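Side-chain contact in Pex (Synechococcus elongatus PCC 7942, PDB 2E1N), which modifies the cyanobacterial circadian clock as a period extender, probably by binding DNA in the manner of PadR-like transcriptional regulators: residues Q116-E119 with R120-S124. Numbering follows the deposited sequence.
Sequences QLWE and RYLSS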
ATOM      1  N   GLN B 116       1.194 -14.490  12.961  1.00 38.62           N
ATOM      2  CA  GLN B 116       1.959 -14.976  11.808  1.00 40.03           C
ATOM      3  C   GLN B 116       1.591 -14.257  10.517  1.00 39.79           C
ATOM      4  O   GLN B 116       2.461 -13.974   9.693  1.00 40.18           O
ATOM      5  CB  GLN B 116       1.733 -16.474  11.631  1.00 40.39           C
ATOM      6  CG  GLN B 116       2.343 -17.342  12.724  1.00 44.10           C
ATOM      7  CD  GLN B 116       2.497 -18.778  12.295  1.00 47.13           C
ATOM      8  OE1 GLN B 116       3.088 -19.057  11.245  1.00 55.70           O
ATOM      9  NE2 GLN B 116       1.970 -19.697  13.082  1.00 49.77           N
ATOM     10  N   LEU B 117       0.306 -13.957  10.328  1.00 39.57           N
ATOM     11  CA  LEU B 117      -0.149 -13.284   9.123  1.00 39.43           C
ATOM     12  C   LEU B 117       0.456 -11.858   9.017  1.00 40.01           C
ATOM     13  O   LEU B 117       0.753 -11.380   7.918  1.00 39.98           O
ATOM     14  CB  LEU B 117      -1.669 -13.217   9.068  1.00 39.88           C
ATOM     15  CG  LEU B 117      -2.465 -14.524   8.941  1.00 39.83           C
ATOM     16  CD1 LEU B 117      -3.948 -14.202   9.048  1.00 40.58           C
ATOM     17  CD2 LEU B 117      -2.162 -15.234   7.645  1.00 44.88           C
ATOM     18  N   TRP B 118       0.611 -11.179  10.156  1.00 39.80           N
ATOM     19  CA  TRP B 118       1.332  -9.909  10.213  1.00 40.02           C
ATOM     20  C   TRP B 118       2.783 -10.061   9.749  1.00 41.22           C
ATOM     21  O   TRP B 118       3.219  -9.392   8.797  1.00 40.48           O
ATOM     22  CB  TRP B 118       1.281  -9.363  11.647  1.00 40.15           C
ATOM     23  CG  TRP B 118       2.107  -8.160  11.922  1.00 37.79           C
ATOM     24  CD1 TRP B 118       3.165  -8.064  12.793  1.00 38.12           C
ATOM     25  CD2 TRP B 118       1.937  -6.871  11.358  1.00 37.65           C
ATOM     26  NE1 TRP B 118       3.672  -6.793  12.780  1.00 38.80           N
ATOM     27  CE2 TRP B 118       2.926  -6.037  11.917  1.00 37.35           C
ATOM     28  CE3 TRP B 118       1.046  -6.336  10.416  1.00 38.32           C
ATOM     29  CZ2 TRP B 118       3.053  -4.711  11.568  1.00 38.86           C
ATOM     30  CZ3 TRP B 118       1.169  -5.029  10.082  1.00 41.13           C
ATOM     31  CH2 TRP B 118       2.179  -4.223  10.651  1.00 40.46           C
ATOM     32  N   GLU B 119       3.502 -10.956  10.400  1.00 42.75           N
ATOM     33  CA  GLU B 119       4.934 -11.116  10.139  1.00 45.78           C
ATOM     34  C   GLU B 119       5.173 -11.530   8.683  1.00 46.96           C
ATOM     35  O   GLU B 119       6.084 -11.010   8.001  1.00 46.59           O
ATOM     36  CB  GLU B 119       5.567 -12.129  11.091  1.00 46.48           C
ATOM     37  CG  GLU B 119       5.392 -11.852  12.587  1.00 49.24           C
ATOM     38  CD  GLU B 119       6.105 -10.578  13.107  1.00 54.34           C
ATOM     39  OE1 GLU B 119       5.728 -10.115  14.216  1.00 57.83           O
ATOM     40  OE2 GLU B 119       7.037 -10.056  12.448  1.00 57.28           O
ATOM     41  N   ARG B 120       4.339 -12.436   8.188  1.00 48.19           N
ATOM     42  CA  ARG B 120       4.467 -12.862   6.790  1.00 49.70           C
ATOM     43  C   ARG B 120       4.227 -11.674   5.849  1.00 49.93           C
ATOM     44  O   ARG B 120       5.001 -11.456   4.910  1.00 49.24           O
ATOM     45  CB  ARG B 120       3.557 -14.060   6.490  1.00 50.15           C
ATOM     46  CG  ARG B 120       4.063 -15.360   7.136  1.00 52.31           C
ATOM     47  CD  ARG B 120       3.617 -16.629   6.387  1.00 55.63           C
ATOM     48  NE  ARG B 120       3.932 -17.874   7.114  1.00 58.52           N
ATOM     49  CZ  ARG B 120       4.765 -18.841   6.698  1.00 60.08           C
ATOM     50  NH1 ARG B 120       5.422 -18.750   5.548  1.00 61.52           N
ATOM     51  NH2 ARG B 120       4.952 -19.923   7.453  1.00 61.16           N
ATOM     52  N   TYR B 121       3.191 -10.886   6.135  1.00 49.82           N
ATOM     53  CA  TYR B 121       2.901  -9.673   5.386  1.00 50.74           C
ATOM     54  C   TYR B 121       4.097  -8.716   5.371  1.00 51.67           C
ATOM     55  O   TYR B 121       4.403  -8.098   4.335  1.00 51.54           O
ATOM     56  CB  TYR B 121       1.681  -8.976   5.988  1.00 50.42           C
ATOM     57  CG  TYR B 121       1.321  -7.663   5.350  1.00 50.19           C
ATOM     58  CD1 TYR B 121       0.404  -7.606   4.311  1.00 49.18           C
ATOM     59  CD2 TYR B 121       1.878  -6.472   5.807  1.00 50.91           C
ATOM     60  CE1 TYR B 121       0.059  -6.415   3.736  1.00 49.73           C
ATOM     61  CE2 TYR B 121       1.542  -5.280   5.238  1.00 51.78           C
ATOM     62  CZ  TYR B 121       0.633  -5.256   4.200  1.00 51.76           C
ATOM     63  OH  TYR B 121       0.279  -4.049   3.638  1.00 54.13           O
ATOM     64  N   LEU B 122       4.779  -8.602   6.505  1.00 52.59           N
ATOM     65  CA  LEU B 122       5.934  -7.705   6.599  1.00 53.86           C
ATOM     66  C   LEU B 122       7.061  -8.111   5.649  1.00 55.74           C
ATOM     67  O   LEU B 122       7.655  -7.260   4.986  1.00 56.18           O
ATOM     68  CB  LEU B 122       6.455  -7.635   8.026  1.00 53.41           C
ATOM     69  CG  LEU B 122       5.569  -6.805   8.947  1.00 51.56           C
ATOM     70  CD1 LEU B 122       6.173  -6.785  10.310  1.00 49.31           C
ATOM     71  CD2 LEU B 122       5.353  -5.386   8.379  1.00 49.43           C
ATOM     72  N   SER B 123       7.346  -9.404   5.578  1.00 57.68           N
ATOM     73  CA  SER B 123       8.368  -9.890   4.640  1.00 59.07           C
ATOM     74  C   SER B 123       7.934  -9.817   3.161  1.00 60.26           C
ATOM     75  O   SER B 123       8.785  -9.808   2.271  1.00 60.62           O
ATOM     76  CB  SER B 123       8.819 -11.303   5.013  1.00 59.33           C
ATOM     77  OG  SER B 123       7.742 -12.083   5.480  1.00 59.90           O
ATOM     78  N   SER B 124       6.630  -9.742   2.899  1.00 61.45           N
ATOM     79  CA  SER B 124       6.108  -9.659   1.531  1.00 62.47           C
ATOM     80  C   SER B 124       6.113  -8.249   0.979  1.00 63.29           C
ATOM     81  O   SER B 124       6.894  -7.957   0.075  1.00 64.13           O
ATOM     82  CB  SER B 124       4.684 -10.195   1.476  1.00 62.62           C
ATOM     83  OG  SER B 124       4.690 -11.593   1.653  1.00 63.42           O
TER
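L122 lays its CD1 methyl over one face of the W118 indole, one helical turn on. The methyl sits 3.9 Å from the centroid of the five-membered ring. This is a CH-pi contact, 29° off the ring normal and displaced toward the rim on the nitrogen side. There L122 CD1 is 3.5 Å from W118 NE1. The other branch, CD2, reaches the six-membered ring, 4.0 Å from W118 CZ2, so both branches of the leucine lie on the same face, CD1 at the rim of the pyrrole part and CD2 over the outer part of the six-membered ring. W118 makes this possible by setting CG anti to its backbone N (chi1 173°), which swings the indole forward along the helix. E119, folded at its second torsion, brings OE2 to 4.0 Å from the same L122 CD1, a loose polar neighbour to the methyl. At the guanidinium of R120, Q116 OE1 lies at the edge, near the plane, but 4.3 Å from NH2, too far for a hydrogen bond.

Beneath the side chains the i to i+4 ladder runs on: R120 N to Q116 O and L122 N to W118 O are both 2.9 Å, while the bond from S123 N to E119 O stretches to 3.2 Å. The S123 hydroxyl lies near both E119 O and R120 O.

The contact lies in the C-terminal part of helix 110-123. W118 turns inward to helix 32-43, meeting the Y38 ring with planes at about 60°, and L122 packs on W61 and on Y64 of strand 64-65. L117 and Y121 pack on F22 of the second subunit, so this face of the helix takes part in the contact between the two chains.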